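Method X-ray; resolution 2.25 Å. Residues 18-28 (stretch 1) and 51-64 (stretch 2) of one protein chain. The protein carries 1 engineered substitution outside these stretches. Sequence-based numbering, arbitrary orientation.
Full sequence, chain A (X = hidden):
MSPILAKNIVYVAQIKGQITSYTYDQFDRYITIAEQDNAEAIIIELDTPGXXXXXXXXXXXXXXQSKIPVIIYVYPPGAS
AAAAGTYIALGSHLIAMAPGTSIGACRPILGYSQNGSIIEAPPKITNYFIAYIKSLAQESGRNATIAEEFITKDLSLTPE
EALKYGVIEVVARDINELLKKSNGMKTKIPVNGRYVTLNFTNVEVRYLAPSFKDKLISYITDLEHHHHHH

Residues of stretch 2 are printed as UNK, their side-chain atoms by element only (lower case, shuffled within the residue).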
# COMPACT_ATOMS: atom_id res chain seq x y z
N GLN A 18 -4.46 -7.13 20.29
CA GLN A 18 -4.60 -7.61 18.94
C GLN A 18 -4.92 -6.49 17.99
O GLN A 18 -5.61 -5.58 18.35
CB GLN A 18 -5.66 -8.71 18.84
CG GLN A 18 -5.22 -10.01 19.48
CD GLN A 18 -5.68 -11.23 18.70
OE1 GLN A 18 -6.49 -12.02 19.19
NE2 GLN A 18 -5.18 -11.37 17.46
N ILE A 19 -4.39 -6.56 16.78
CA ILE A 19 -4.76 -5.59 15.77
C ILE A 19 -6.13 -5.98 15.21
O ILE A 19 -6.32 -7.10 14.72
CB ILE A 19 -3.74 -5.53 14.62
CG1 ILE A 19 -2.31 -5.27 15.14
CG2 ILE A 19 -4.17 -4.50 13.60
CD1 ILE A 19 -2.16 -4.01 16.00
N THR A 20 -7.08 -5.06 15.27
CA THR A 20 -8.44 -5.26 14.78
C THR A 20 -8.81 -3.98 14.07
O THR A 20 -8.04 -3.01 14.14
CB THR A 20 -9.43 -5.50 15.94
OG1 THR A 20 -9.61 -4.29 16.67
CG2 THR A 20 -8.95 -6.59 16.87
N SER A 21 -10.00 -3.94 13.47
CA SER A 21 -10.56 -2.70 12.86
C SER A 21 -10.62 -1.56 13.87
O SER A 21 -10.54 -0.40 13.50
CB SER A 21 -12.02 -2.90 12.37
OG SER A 21 -12.32 -4.25 12.18
N TYR A 22 -10.88 -1.90 15.13
CA TYR A 22 -10.95 -0.91 16.18
C TYR A 22 -9.56 -0.31 16.38
O TYR A 22 -9.44 0.91 16.52
CB TYR A 22 -11.55 -1.52 17.47
CG TYR A 22 -11.60 -0.52 18.60
CD1 TYR A 22 -12.39 0.65 18.52
CD2 TYR A 22 -10.82 -0.71 19.75
CE1 TYR A 22 -12.41 1.59 19.55
CE2 TYR A 22 -10.84 0.22 20.79
CZ TYR A 22 -11.63 1.36 20.69
OH TYR A 22 -11.60 2.25 21.74
N THR A 23 -8.51 -1.14 16.35
CA THR A 23 -7.10 -0.62 16.32
C THR A 23 -6.86 0.35 15.18
O THR A 23 -6.32 1.42 15.40
CB THR A 23 -6.07 -1.74 16.20
OG1 THR A 23 -6.50 -2.88 16.96
CG2 THR A 23 -4.72 -1.26 16.71
N TYR A 24 -7.40 0.08 14.00
CA TYR A 24 -7.37 1.12 12.96
C TYR A 24 -7.92 2.42 13.50
O TYR A 24 -7.24 3.43 13.40
CB TYR A 24 -8.07 0.75 11.62
CG TYR A 24 -8.10 1.95 10.68
CD1 TYR A 24 -6.99 2.32 9.95
CD2 TYR A 24 -9.24 2.76 10.57
CE1 TYR A 24 -7.01 3.45 9.11
CE2 TYR A 24 -9.27 3.88 9.74
CZ TYR A 24 -8.16 4.23 9.01
OH TYR A 24 -8.21 5.37 8.19
N ASP A 25 -9.15 2.42 14.05
CA ASP A 25 -9.82 3.68 14.52
C ASP A 25 -8.97 4.41 15.58
O ASP A 25 -8.89 5.64 15.57
CB ASP A 25 -11.22 3.45 15.11
CG ASP A 25 -12.22 2.93 14.12
OD1 ASP A 25 -12.21 3.31 12.93
OD2 ASP A 25 -13.06 2.12 14.54
N GLN A 26 -8.30 3.64 16.45
CA GLN A 26 -7.37 4.21 17.43
C GLN A 26 -6.21 4.97 16.74
O GLN A 26 -6.03 6.15 17.02
CB GLN A 26 -6.81 3.15 18.35
CG GLN A 26 -7.87 2.44 19.20
CD GLN A 26 -7.24 1.39 20.09
OE1 GLN A 26 -7.26 0.19 19.79
NE2 GLN A 26 -6.58 1.84 21.15
N PHE A 27 -5.47 4.32 15.82
CA PHE A 27 -4.43 5.01 15.02
C PHE A 27 -5.00 6.17 14.27
O PHE A 27 -4.38 7.24 14.19
CB PHE A 27 -3.76 4.08 13.98
CG PHE A 27 -2.67 3.19 14.52
CD1 PHE A 27 -1.35 3.57 14.46
CD2 PHE A 27 -2.95 1.95 15.03
CE1 PHE A 27 -0.34 2.74 14.89
CE2 PHE A 27 -1.94 1.11 15.48
CZ PHE A 27 -0.63 1.51 15.40
N ASP A 28 -6.18 5.99 13.67
CA ASP A 28 -6.76 7.13 12.92
C ASP A 28 -7.00 8.35 13.85
O ASP A 28 -6.69 9.50 13.48
CB ASP A 28 -8.07 6.74 12.23
CG ASP A 28 -8.63 7.84 11.35
OD1 ASP A 28 -7.88 8.64 10.76
OD2 ASP A 28 -9.88 7.91 11.22
N UNK A 51 -2.64 -9.64 14.54
CA UNK A 51 -4.07 -9.47 14.32
C UNK A 51 -4.47 -9.64 12.87
O UNK A 51 -3.87 -10.42 12.17
N UNK A 52 -5.46 -8.87 12.44
CA UNK A 52 -6.01 -8.98 11.08
C UNK A 52 -5.17 -8.21 10.07
O UNK A 52 -4.89 -7.00 10.25
c UNK A 52 -9.45 -9.83 11.51
c UNK A 52 -10.73 -11.62 12.68
n UNK A 52 -10.13 -10.43 12.66
n UNK A 52 -10.81 -12.39 11.60
c UNK A 52 -7.44 -8.42 11.02
c UNK A 52 -8.34 -8.99 12.09
n UNK A 52 -11.25 -12.05 13.83
N UNK A 53 -4.84 -8.90 8.99
CA UNK A 53 -4.05 -8.35 7.91
C UNK A 53 -4.68 -7.10 7.26
O UNK A 53 -3.97 -6.14 6.98
c UNK A 53 -3.81 -9.43 6.88
N UNK A 54 -5.99 -7.10 7.07
CA UNK A 54 -6.68 -5.95 6.47
C UNK A 54 -6.60 -4.66 7.34
O UNK A 54 -6.38 -3.55 6.80
c UNK A 54 -9.01 -6.97 7.12
o UNK A 54 -8.86 -6.68 8.32
o UNK A 54 -9.86 -7.82 6.80
c UNK A 54 -8.15 -6.28 6.01
N UNK A 55 -6.79 -4.81 8.65
CA UNK A 55 -6.68 -3.70 9.56
C UNK A 55 -5.21 -3.20 9.54
O UNK A 55 -5.01 -2.01 9.45
c UNK A 55 -7.11 -4.09 10.96
N UNK A 56 -4.24 -4.12 9.55
CA UNK A 56 -2.82 -3.77 9.41
C UNK A 56 -2.56 -2.92 8.17
O UNK A 56 -1.93 -1.88 8.26
c UNK A 56 -0.51 -4.83 9.11
s UNK A 56 -0.14 -4.89 7.33
c UNK A 56 -1.97 -5.02 9.43
c UNK A 56 -0.21 -6.68 7.14
N UNK A 57 -3.12 -3.32 7.02
CA UNK A 57 -2.92 -2.60 5.77
C UNK A 57 -3.50 -1.22 5.79
O UNK A 57 -2.83 -0.31 5.34
c UNK A 57 -3.40 -3.41 4.54
s UNK A 57 -2.93 -5.42 2.75
c UNK A 57 -2.41 -4.52 4.18
c UNK A 57 -2.26 -7.03 3.03
N UNK A 58 -4.68 -1.04 6.36
CA UNK A 58 -5.26 0.30 6.52
C UNK A 58 -4.47 1.13 7.53
O UNK A 58 -4.28 2.33 7.30
c UNK A 58 -6.74 0.26 6.96
c UNK A 58 -7.64 -0.49 5.97
n UNK A 58 -8.56 -1.28 6.49
o UNK A 58 -7.49 -0.35 4.76
N UNK A 59 -3.95 0.49 8.60
CA UNK A 59 -3.08 1.22 9.52
C UNK A 59 -1.82 1.65 8.79
O UNK A 59 -1.45 2.83 8.80
c UNK A 59 -3.98 0.14 11.58
c UNK A 59 -1.66 1.15 11.59
c UNK A 59 -3.77 -0.85 12.73
c UNK A 59 -2.72 0.40 10.76
N UNK A 60 -1.16 0.72 8.12
CA UNK A 60 0.05 1.09 7.36
C UNK A 60 -0.21 2.27 6.42
O UNK A 60 0.58 3.22 6.35
c UNK A 60 1.26 -1.09 7.53
c UNK A 60 0.61 -0.10 6.57
c UNK A 60 1.61 0.35 5.53
N UNK A 61 -1.31 2.20 5.70
CA UNK A 61 -1.62 3.25 4.73
C UNK A 61 -1.98 4.58 5.43
O UNK A 61 -1.69 5.64 4.91
c UNK A 61 -2.38 3.19 2.30
c UNK A 61 -3.40 4.06 1.65
n UNK A 61 -3.35 4.15 0.34
o UNK A 61 -4.21 4.68 2.33
c UNK A 61 -2.73 2.82 3.75
N UNK A 62 -2.60 4.51 6.58
CA UNK A 62 -2.86 5.75 7.34
C UNK A 62 -1.54 6.44 7.75
O UNK A 62 -1.40 7.65 7.59
c UNK A 62 -3.68 5.44 8.58
c UNK A 62 -4.11 6.63 9.39
c UNK A 62 -4.67 9.92 9.28
n UNK A 62 -5.30 8.75 9.32
n UNK A 62 -5.16 10.92 10.02
c UNK A 62 -4.96 7.57 8.57
n UNK A 62 -3.58 10.12 8.54
N UNK A 63 -0.59 5.65 8.23
CA UNK A 63 0.73 6.16 8.55
C UNK A 63 1.41 6.74 7.32
O UNK A 63 1.95 7.86 7.37
c UNK A 63 1.47 3.51 11.21
c UNK A 63 3.05 5.49 9.31
c UNK A 63 0.98 4.77 10.59
c UNK A 63 1.58 5.08 9.21
N UNK A 64 1.33 6.06 6.18
CA UNK A 64 2.00 6.54 5.00
C UNK A 64 1.48 7.88 4.50
O UNK A 64 2.23 8.62 3.91
c UNK A 64 2.73 3.26 2.98
c UNK A 64 2.88 4.31 4.09
n UNK A 64 3.82 2.57 2.65
o UNK A 64 1.63 3.08 2.43
c UNK A 64 1.95 5.51 3.87

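Position 51 has no side-chain atom, and its phi/psi of 164/-145 is a backbone setting typical of only one residue. Its CA lies 3.3 Å from Ile 19 O, and an ideal CB would fall 2.1 Å from that same oxygen, a clash; the residue is Gly 51.

Position 52 carries three carbons, a nitrogen, then a carbon with two more nitrogens, a guanidinium: Arg 52. Its backbone makes the link, Arg 52 N donating to Ile 19 O at 3.0 Å and 163°.

Position 53 has one carbon pointing away from stretch 1: Ala 53. Position 54 has two carbons, the second bearing two oxygens. This short carboxylate is Asp 54, which touches nothing on stretch 1.

At 55 a lone carbon points toward stretch 1, its CB 3.5 Å from Thr 20 O and 4.0 Å from Ile 19 CG2. This is Ala 55, and its small side chain accompanies a CA-CA distance of 5.2 Å to Ser 21.

Positions 56 and 57 each hold an unbranched chain of two carbons, sulfur and carbon: Met 56 and Met 57. The first ends leading away from stretch 1; the second is out of reach.

Position 58 has two carbons, the second with one oxygen and one nitrogen: Asn 58. Its CB is 3.6 Å from Tyr 24 CD1, while its backbone O meets the edge of that ring, 3.5 Å from CE1 of Tyr 24.

Position 59 has four carbons forked at the first, one arm two carbons long: Ile 59. Its CD1 reaches Ile 19 CG2 at 3.8 Å and Phe 27 CD2 at 3.7 Å. Its CG2 sits 3.6 Å from the Phe 27 ring centroid, 6° off the normal, a CH-pi contact.

Position 60, one carbon carrying two, is Val 60; position 61, three carbons ending in oxygen and nitrogen, is Gln 61. Neither touches stretch 1.

Position 62 repeats the guanidinium pattern: Arg 62. NE of Arg 62 donates to Asp 28 OD1 at 3.0 Å and 166°, within a salt bridge.

Position 63 is forked like 59: Ile 63, its CD1 4.2 Å from Phe 27 CE1. Position 64 has the atoms of Gln 61 and is Gln 64, out of reach.

The contact buries 651 Å². A single backbone bridge between Ile 19 and Gly 51 precedes two helices running nearly parallel, 12° apart with axes approaching to 8.6 Å. Ile 59 packs among Ile 19, Tyr 24 and Phe 27, and the Asp 28–Arg 62 salt bridge adds a directed, charged link farther along.

Stretch 2 (51-64) GRADAMMNIVQRIQ
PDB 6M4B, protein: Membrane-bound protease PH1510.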